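Local coordinates for mitochondrial edited mRNA stability factor 1 (Trypanosoma brucei, PDB 6NL1), which probably processes the 5' ends of mitochondrial mRNAs as a Nudix-family enzyme and so helps to stabilise edited transcripts, at residues 203-208 / 295-300; 214-219 / 343-348. One frame throughout, in Å; residues are numbered along the deposited sequence.

Contact 1: residues 203-208 / 295-300. With SO4 (sulfate ion), chain D.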
ATOM      1  N   LEU A 203      -7.532   7.928   3.602  1.00 24.84           N
ATOM      2  CA  LEU A 203      -8.583   8.739   4.190  1.00 26.21           C
ATOM      3  C   LEU A 203      -8.125  10.180   4.093  1.00 31.01           C
ATOM      4  O   LEU A 203      -7.328  10.641   4.906  1.00 30.64           O
ATOM      5  CB  LEU A 203      -8.863   8.342   5.651  1.00 23.61           C
ATOM      6  CG  LEU A 203     -10.318   8.529   6.109  1.00 34.53           C
ATOM      7  CD1 LEU A 203     -10.534   8.105   7.571  1.00 22.11           C
ATOM      8  CD2 LEU A 203     -10.775   9.966   5.898  1.00 25.37           C
ATOM      9  N   GLY A 204      -8.618  10.875   3.075  1.00 28.81           N
ATOM     10  CA  GLY A 204      -8.291  12.269   2.866  1.00 29.62           C
ATOM     11  C   GLY A 204      -8.964  13.182   3.880  1.00 27.84           C
ATOM     12  O   GLY A 204     -10.107  13.624   3.702  1.00 28.31           O
ATOM     13  N   ILE A 205      -8.244  13.456   4.958  1.00 30.76           N
ATOM     14  CA  ILE A 205      -8.653  14.445   5.935  1.00 23.12           C
ATOM     15  C   ILE A 205      -8.408  15.826   5.349  1.00 31.79           C
ATOM     16  O   ILE A 205      -7.330  16.087   4.811  1.00 24.02           O
ATOM     17  CB  ILE A 205      -7.837  14.274   7.230  1.00 40.33           C
ATOM     18  CG1 ILE A 205      -8.276  13.002   7.951  1.00 36.75           C
ATOM     19  CG2 ILE A 205      -8.034  15.450   8.143  1.00 31.09           C
ATOM     20  CD1 ILE A 205      -9.666  13.103   8.552  1.00 23.33           C
ATOM     21  N   PHE A 206      -9.411  16.697   5.422  1.00 20.83           N
ATOM     22  CA  PHE A 206      -9.263  18.047   4.879  1.00 28.76           C
ATOM     23  C   PHE A 206      -9.858  19.096   5.813  1.00 29.43           C
ATOM     24  O   PHE A 206     -10.732  18.805   6.629  1.00 32.14           O
ATOM     25  CB  PHE A 206      -9.872  18.166   3.464  1.00 23.06           C
ATOM     26  CG  PHE A 206     -11.396  18.152   3.438  1.00 28.72           C
ATOM     27  CD1 PHE A 206     -12.097  16.955   3.301  1.00 26.81           C
ATOM     28  CD2 PHE A 206     -12.120  19.334   3.548  1.00 26.77           C
ATOM     29  CE1 PHE A 206     -13.498  16.936   3.275  1.00 31.27           C
ATOM     30  CE2 PHE A 206     -13.520  19.327   3.518  1.00 31.60           C
ATOM     31  CZ  PHE A 206     -14.208  18.128   3.390  1.00 33.67           C
ATOM     32  N   ARG A 207      -9.359  20.319   5.709  1.00 30.56           N
ATOM     33  CA  ARG A 207      -9.959  21.428   6.438  1.00 32.42           C
ATOM     34  C   ARG A 207     -10.305  22.530   5.441  1.00 37.04           C
ATOM     35  O   ARG A 207      -9.692  22.637   4.375  1.00 33.51           O
ATOM     36  CB  ARG A 207      -9.012  21.952   7.525  1.00 26.78           C
ATOM     37  CG  ARG A 207      -7.747  22.625   6.981  1.00 29.15           C
ATOM     38  CD  ARG A 207      -6.899  23.212   8.106  1.00 33.92           C
ATOM     39  NE  ARG A 207      -5.691  23.853   7.594  1.00 35.31           N
ATOM     40  CZ  ARG A 207      -4.771  24.432   8.360  1.00 44.82           C
ATOM     41  NH1 ARG A 207      -4.918  24.454   9.679  1.00 31.90           N
ATOM     42  NH2 ARG A 207      -3.703  24.991   7.809  1.00 34.84           N
ATOM     43  N   ARG A 208     -11.294  23.340   5.785  1.00 36.86           N
ATOM     44  CA  ARG A 208     -11.676  24.468   4.941  1.00 44.76           C
ATOM     45  C   ARG A 208     -11.091  25.759   5.496  1.00 37.79           C
ATOM     46  O   ARG A 208     -11.147  26.012   6.696  1.00 41.96           O
ATOM     47  CB  ARG A 208     -13.195  24.582   4.870  1.00 37.96           C
ATOM     48  CG  ARG A 208     -13.889  23.331   4.352  1.00 45.81           C
ATOM     49  CD  ARG A 208     -15.378  23.585   4.111  1.00 54.46           C
ATOM     50  NE  ARG A 208     -16.078  22.364   3.723  1.00 42.50           N
ATOM     51  CZ  ARG A 208     -16.144  21.897   2.477  1.00 57.08           C
ATOM     52  NH1 ARG A 208     -15.556  22.548   1.473  1.00 35.31           N
ATOM     53  NH2 ARG A 208     -16.799  20.770   2.237  1.00 40.67           N
ATOM     54  N   ALA A 295     -12.923  13.232   4.690  1.00 26.17           N
ATOM     55  CA  ALA A 295     -13.586  13.661   5.915  1.00 25.91           C
ATOM     56  C   ALA A 295     -13.078  15.038   6.302  1.00 30.99           C
ATOM     57  O   ALA A 295     -11.870  15.307   6.257  1.00 31.78           O
ATOM     58  CB  ALA A 295     -13.342  12.668   7.043  1.00 26.12           C
ATOM     59  N   GLU A 296     -14.003  15.914   6.675  1.00 32.45           N
ATOM     60  CA  GLU A 296     -13.628  17.241   7.125  1.00 35.34           C
ATOM     61  C   GLU A 296     -13.337  17.216   8.617  1.00 32.01           C
ATOM     62  O   GLU A 296     -14.048  16.570   9.384  1.00 34.13           O
ATOM     63  CB  GLU A 296     -14.731  18.260   6.822  1.00 27.81           C
ATOM     64  CG  GLU A 296     -14.371  19.655   7.313  1.00 36.47           C
ATOM     65  CD  GLU A 296     -15.347  20.735   6.884  1.00 46.42           C
ATOM     66  OE1 GLU A 296     -16.316  20.443   6.146  1.00 45.19           O
ATOM     67  OE2 GLU A 296     -15.129  21.892   7.293  1.00 46.81           O
ATOM     68  N   VAL A 297     -12.274  17.906   9.017  1.00 33.26           N
ATOM     69  CA  VAL A 297     -12.006  18.163  10.427  1.00 31.35           C
ATOM     70  C   VAL A 297     -11.945  19.676  10.674  1.00 36.99           C
ATOM     71  O   VAL A 297     -11.760  20.462   9.735  1.00 36.31           O
ATOM     72  CB  VAL A 297     -10.689  17.502  10.888  1.00 37.34           C
ATOM     73  CG1 VAL A 297     -10.789  15.997  10.751  1.00 35.84           C
ATOM     74  CG2 VAL A 297      -9.497  18.047  10.095  1.00 25.06           C
ATOM     75  N   PRO A 298     -12.125  20.100  11.933  1.00 34.46           N
ATOM     76  CA  PRO A 298     -11.995  21.543  12.170  1.00 36.90           C
ATOM     77  C   PRO A 298     -10.563  22.000  11.885  1.00 41.96           C
ATOM     78  O   PRO A 298      -9.618  21.226  12.050  1.00 35.73           O
ATOM     79  CB  PRO A 298     -12.375  21.707  13.653  1.00 42.59           C
ATOM     80  CG  PRO A 298     -12.378  20.343  14.241  1.00 44.24           C
ATOM     81  CD  PRO A 298     -12.592  19.364  13.122  1.00 47.79           C
ATOM     82  N   SER A 299     -10.409  23.238  11.435  1.00 34.46           N
ATOM     83  CA  SER A 299      -9.112  23.708  10.953  1.00 36.58           C
ATOM     84  C   SER A 299      -8.045  23.750  12.047  1.00 47.03           C
ATOM     85  O   SER A 299      -6.853  23.674  11.757  1.00 43.03           O
ATOM     86  CB  SER A 299      -9.244  25.080  10.284  1.00 34.19           C
ATOM     87  OG  SER A 299      -9.661  26.052  11.220  1.00 48.35           O
ATOM     88  N   ASP A 300      -8.472  23.862  13.301  1.00 39.40           N
ATOM     89  CA  ASP A 300      -7.531  23.940  14.418  1.00 41.27           C
ATOM     90  C   ASP A 300      -7.375  22.608  15.150  1.00 40.33           C
ATOM     91  O   ASP A 300      -6.916  22.573  16.291  1.00 50.28           O
ATOM     92  CB  ASP A 300      -7.952  25.042  15.401  1.00 46.50           C
ATOM     93  CG  ASP A 300      -9.242  24.709  16.143  1.00 55.28           C
ATOM     94  OD1 ASP A 300      -9.544  25.387  17.147  1.00 66.65           O
ATOM     95  OD2 ASP A 300      -9.956  23.767  15.731  1.00 59.39           O
TER
HETATM   96  S   SO4 D 403      -1.778  26.183  10.928  1.00104.09           S
HETATM   97  O1  SO4 D 403      -1.078  27.050  11.875  1.00115.48           O
HETATM   98  O2  SO4 D 403      -1.034  24.928  10.765  1.00 71.72           O
HETATM   99  O3  SO4 D 403      -3.116  25.902  11.443  1.00 88.64           O
HETATM  100  O4  SO4 D 403      -1.886  26.880   9.648  1.00 69.54           O
HETATM  101  O   HOH W   1     -12.741  22.629   8.161  1.00 31.07           O
HETATM  102  O   HOH W   2     -17.813  18.628   4.472  1.00 47.53           O
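Phe-206 lays one face of its ring against Glu-296, whose CB sits 3.9 Å from the ring centroid in a CH-pi contact, CZ and CE2 nearest. With CG anti to its backbone N (chi1 179°), Glu-296 runs on, extended, to Arg-208. There Arg-208 NE donates to Glu-296 OE1 at 3.1 Å, a salt bridge that meets the carboxylate from above its plane, the guanidinium and carboxylate planes turned 75° to each other. One water ties Glu-296 OE2 to Arg-208 N and Val-297 O; another joins OE1 to Arg-208 NH2.

On the other sheet face, Ile-205 crosses Val-297 at about a right angle, CG2 to CG2 3.6 Å, while Ala-295 CB meets Leu-203 CD2 and Ile-205 CD1. Arg-207 NH1 donates to Ser-299 O, in the guanidinium plane, at 2.9 Å; NH1 and NH2 also hold a sulfate, probably from the crystallisation liquor, and NH2 forms a salt bridge with Glu-216.

The backbones pair in parallel: Ala-295 N to Gly-204 O, Phe-206 N to Ala-295 O, Val-297 N to Phe-206 O. The strands belong to the mixed sheet of the Nudix alpha/beta/alpha sandwich, with helix 250-262, by its sequence probably the Nudix-box helix, packed on Leu-203 and Ile-205.

Contact 2: residues 214-219 / 343-348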
ATOM      1  N   GLU A 214     -10.922  26.156  -2.335  1.00 27.08           N
ATOM      2  CA  GLU A 214     -10.104  24.942  -2.352  1.00 33.56           C
ATOM      3  C   GLU A 214      -9.755  24.541  -0.921  1.00 27.02           C
ATOM      4  O   GLU A 214      -9.383  25.387  -0.111  1.00 34.15           O
ATOM      5  CB  GLU A 214      -8.821  25.136  -3.162  1.00 27.47           C
ATOM      6  CG  GLU A 214      -8.038  23.837  -3.335  1.00 33.97           C
ATOM      7  CD  GLU A 214      -6.709  24.027  -4.035  1.00 36.84           C
ATOM      8  OE1 GLU A 214      -6.306  25.188  -4.278  1.00 40.12           O
ATOM      9  OE2 GLU A 214      -6.061  23.007  -4.333  1.00 36.40           O
ATOM     10  N   VAL A 215      -9.884  23.260  -0.599  1.00 31.98           N
ATOM     11  CA  VAL A 215      -9.568  22.804   0.754  1.00 29.33           C
ATOM     12  C   VAL A 215      -8.095  22.405   0.857  1.00 36.53           C
ATOM     13  O   VAL A 215      -7.428  22.229  -0.166  1.00 27.04           O
ATOM     14  CB  VAL A 215     -10.469  21.622   1.182  1.00 34.21           C
ATOM     15  CG1 VAL A 215     -11.952  21.977   0.982  1.00 26.98           C
ATOM     16  CG2 VAL A 215     -10.117  20.383   0.391  1.00 22.69           C
ATOM     17  N   GLU A 216      -7.596  22.287   2.090  1.00 24.70           N
ATOM     18  CA  GLU A 216      -6.247  21.782   2.367  1.00 31.62           C
ATOM     19  C   GLU A 216      -6.299  20.335   2.854  1.00 24.94           C
ATOM     20  O   GLU A 216      -7.158  19.967   3.659  1.00 29.83           O
ATOM     21  CB  GLU A 216      -5.538  22.640   3.430  1.00 27.22           C
ATOM     22  CG  GLU A 216      -5.271  24.081   3.018  1.00 34.85           C
ATOM     23  CD  GLU A 216      -4.401  24.852   4.011  1.00 41.91           C
ATOM     24  OE1 GLU A 216      -4.529  24.656   5.245  1.00 35.97           O
ATOM     25  OE2 GLU A 216      -3.585  25.672   3.546  1.00 46.09           O
ATOM     26  N   TRP A 217      -5.365  19.523   2.371  1.00 25.72           N
ATOM     27  CA  TRP A 217      -5.311  18.104   2.706  1.00 26.47           C
ATOM     28  C   TRP A 217      -4.151  17.832   3.661  1.00 34.24           C
ATOM     29  O   TRP A 217      -3.042  18.344   3.473  1.00 24.93           O
ATOM     30  CB  TRP A 217      -5.133  17.262   1.430  1.00 21.76           C
ATOM     31  CG  TRP A 217      -6.211  17.478   0.423  1.00 34.24           C
ATOM     32  CD1 TRP A 217      -6.177  18.325  -0.646  1.00 23.45           C
ATOM     33  CD2 TRP A 217      -7.505  16.853   0.404  1.00 27.57           C
ATOM     34  NE1 TRP A 217      -7.374  18.264  -1.336  1.00 29.24           N
ATOM     35  CE2 TRP A 217      -8.203  17.367  -0.711  1.00 32.53           C
ATOM     36  CE3 TRP A 217      -8.140  15.904   1.223  1.00 29.40           C
ATOM     37  CZ2 TRP A 217      -9.507  16.969  -1.031  1.00 26.84           C
ATOM     38  CZ3 TRP A 217      -9.437  15.507   0.905  1.00 30.06           C
ATOM     39  CH2 TRP A 217     -10.107  16.046  -0.214  1.00 28.04           C
ATOM     40  N   LEU A 218      -4.408  17.025   4.681  1.00 25.41           N
ATOM     41  CA  LEU A 218      -3.348  16.578   5.578  1.00 30.89           C
ATOM     42  C   LEU A 218      -2.456  15.564   4.863  1.00 30.89           C
ATOM     43  O   LEU A 218      -2.944  14.576   4.325  1.00 24.10           O
ATOM     44  CB  LEU A 218      -3.952  15.937   6.824  1.00 30.77           C
ATOM     45  CG  LEU A 218      -2.987  15.669   7.975  1.00 40.01           C
ATOM     46  CD1 LEU A 218      -2.468  16.989   8.512  1.00 32.06           C
ATOM     47  CD2 LEU A 218      -3.674  14.873   9.077  1.00 31.31           C
ATOM     48  N   MET A 219      -1.150  15.805   4.859  1.00 26.49           N
ATOM     49  CA  MET A 219      -0.226  14.902   4.188  1.00 21.00           C
ATOM     50  C   MET A 219       0.976  14.509   5.056  1.00 28.91           C
ATOM     51  O   MET A 219       1.379  15.258   5.944  1.00 25.25           O
ATOM     52  CB  MET A 219       0.253  15.541   2.885  1.00 19.65           C
ATOM     53  CG  MET A 219      -0.910  15.930   1.974  1.00 28.16           C
ATOM     54  SD  MET A 219      -0.419  16.085   0.265  1.00 40.44           S
ATOM     55  CE  MET A 219       1.071  17.039   0.427  1.00155.59           C
ATOM     56  N   CYS A 343       3.575  15.987   9.726  1.00 29.30           N
ATOM     57  CA  CYS A 343       2.391  16.279   8.914  1.00 31.71           C
ATOM     58  C   CYS A 343       2.372  17.716   8.406  1.00 32.43           C
ATOM     59  O   CYS A 343       2.929  18.612   9.043  1.00 29.17           O
ATOM     60  CB  CYS A 343       1.116  15.996   9.710  1.00 32.67           C
ATOM     61  SG  CYS A 343       0.887  14.261  10.154  1.00 33.92           S
ATOM     62  N   ALA A 344       1.732  17.915   7.252  1.00 28.98           N
ATOM     63  CA  ALA A 344       1.521  19.237   6.663  1.00 23.98           C
ATOM     64  C   ALA A 344       0.107  19.370   6.102  1.00 32.57           C
ATOM     65  O   ALA A 344      -0.455  18.400   5.584  1.00 30.22           O
ATOM     66  CB  ALA A 344       2.540  19.493   5.542  1.00 22.16           C
ATOM     67  N   TRP A 345      -0.456  20.576   6.189  1.00 30.71           N
ATOM     68  CA  TRP A 345      -1.679  20.914   5.458  1.00 26.43           C
ATOM     69  C   TRP A 345      -1.293  21.474   4.101  1.00 32.74           C
ATOM     70  O   TRP A 345      -0.603  22.490   4.018  1.00 30.14           O
ATOM     71  CB  TRP A 345      -2.515  21.954   6.206  1.00 25.86           C
ATOM     72  CG  TRP A 345      -3.139  21.443   7.464  1.00 33.39           C
ATOM     73  CD1 TRP A 345      -2.755  21.723   8.752  1.00 31.14           C
ATOM     74  CD2 TRP A 345      -4.254  20.552   7.563  1.00 30.04           C
ATOM     75  NE1 TRP A 345      -3.569  21.066   9.640  1.00 31.62           N
ATOM     76  CE2 TRP A 345      -4.497  20.339   8.938  1.00 34.72           C
ATOM     77  CE3 TRP A 345      -5.072  19.914   6.624  1.00 25.87           C
ATOM     78  CZ2 TRP A 345      -5.524  19.519   9.395  1.00 29.67           C
ATOM     79  CZ3 TRP A 345      -6.093  19.098   7.079  1.00 29.21           C
ATOM     80  CH2 TRP A 345      -6.311  18.907   8.454  1.00 32.20           C
ATOM     81  N   MET A 346      -1.739  20.821   3.036  1.00 28.28           N
ATOM     82  CA  MET A 346      -1.331  21.219   1.692  1.00 28.61           C
ATOM     83  C   MET A 346      -2.477  21.253   0.700  1.00 32.29           C
ATOM     84  O   MET A 346      -3.362  20.401   0.738  1.00 27.62           O
ATOM     85  CB  MET A 346      -0.246  20.269   1.179  1.00 25.85           C
ATOM     86  CG  MET A 346       1.059  20.326   1.994  1.00 36.67           C
ATOM     87  SD  MET A 346       2.473  19.522   1.198  1.00 49.21           S
ATOM     88  CE  MET A 346       3.823  20.174   2.176  1.00129.65           C
ATOM     89  N   LYS A 347      -2.439  22.236  -0.197  1.00 29.29           N
ATOM     90  CA  LYS A 347      -3.388  22.334  -1.294  1.00 27.68           C
ATOM     91  C   LYS A 347      -2.900  21.550  -2.496  1.00 33.16           C
ATOM     92  O   LYS A 347      -1.728  21.615  -2.851  1.00 30.81           O
ATOM     93  CB  LYS A 347      -3.575  23.791  -1.724  1.00 30.69           C
ATOM     94  CG  LYS A 347      -4.338  24.648  -0.740  1.00 30.06           C
ATOM     95  CD  LYS A 347      -4.571  26.027  -1.320  1.00 33.38           C
ATOM     96  CE  LYS A 347      -5.477  26.858  -0.426  1.00 41.07           C
ATOM     97  NZ  LYS A 347      -5.684  28.210  -1.006  1.00 49.67           N
ATOM     98  N   ALA A 348      -3.809  20.832  -3.145  1.00 31.33           N
ATOM     99  CA  ALA A 348      -3.469  20.173  -4.395  1.00 34.18           C
ATOM    100  C   ALA A 348      -2.909  21.158  -5.425  1.00 31.56           C
ATOM    101  O   ALA A 348      -1.968  20.833  -6.148  1.00 32.86           O
ATOM    102  CB  ALA A 348      -4.664  19.445  -4.950  1.00 27.27           C
TER
HETATM  103  O   HOH W   3      -6.698  20.995  -2.439  1.00 27.27           O
HETATM  104  O   HOH W   4      -0.981  25.007   3.183  1.00 47.61           O
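Glu-214 reaches over Lys-347 with its chain extended, CG anti to the backbone N (chi1 -173°), and its carboxylate rests on the lysine's aliphatic part, OE1 3.5 Å from Lys-347 CD. The charged ends stay further apart, 4.5 Å from Glu-214 OE1 to Lys-347 NZ, beyond a salt bridge, and OE1 bonds Ser-349 instead. A water accepts from Ala-348 N and donates to Glu-214 OE2 and to Val-215 O, joining the first turn of helix 348-354 to residues 214 and 215. Val-215 turns its own side chain away from 343-348 and puts CG2 over a face of the Trp-217 indole.

Glu-216 crosses Trp-345 at about a right angle, OE1 3.5 Å from Trp-345 CB; the carboxylate and indole planes are only 6° apart, but the contact is with CB. Arg-207 is the other partner of OE1, and a second water links OE2 to Trp-345 O.

Trp-217 begins the regular pairing: its N donates to Met-346 O at 2.7 Å, almost straight, and its O accepts from Met-346 N. Leu-218, in the next, non-hydrogen-bonded pair, places CD1 over the centre of the six-membered ring of Trp-345, 4.0 Å from the centroid, with CB near CZ3. The same CD1 touches Cys-343 CB.

Met-219 makes the next hydrogen-bonded pair, N to Ala-344 O at 2.8 Å and O from Ala-344 N. Its side chain and that of Met-346 lie on the face with Ala-344 and both touch Ile-351; helix 328-336 also reaches this face through Trp-333, which touches Ala-344 and Met-346.

The result is an antiparallel ladder by which the short strand 343-346 joins the mixed sheet of the Nudix domain; Lys-347 then takes the N-cap position of helix 348-354.

Contacts 1 and 2 have centres about 9 Å apart and belong to one sheet: strands 200-207 and 216-223 are antiparallel neighbours, with 290-296 beyond the first and 343-346 beyond the second. Arg-207 spans the seam, its NH2 in a salt bridge to Glu-216 OE1 at 2.7 Å and its guanidinium in a cation-pi contact with Trp-345. Ile-205 and Val-297 pack on Trp-345 too, while Phe-206 and Trp-217 meet edge to face on the other face of the sheet. GDP, seen bound in another structure of this protein but absent here, contacts Arg-202 and Tyr-292, whose side chains lie about 6 Å from that of Leu-203 and about 8 Å from that of Trp-217.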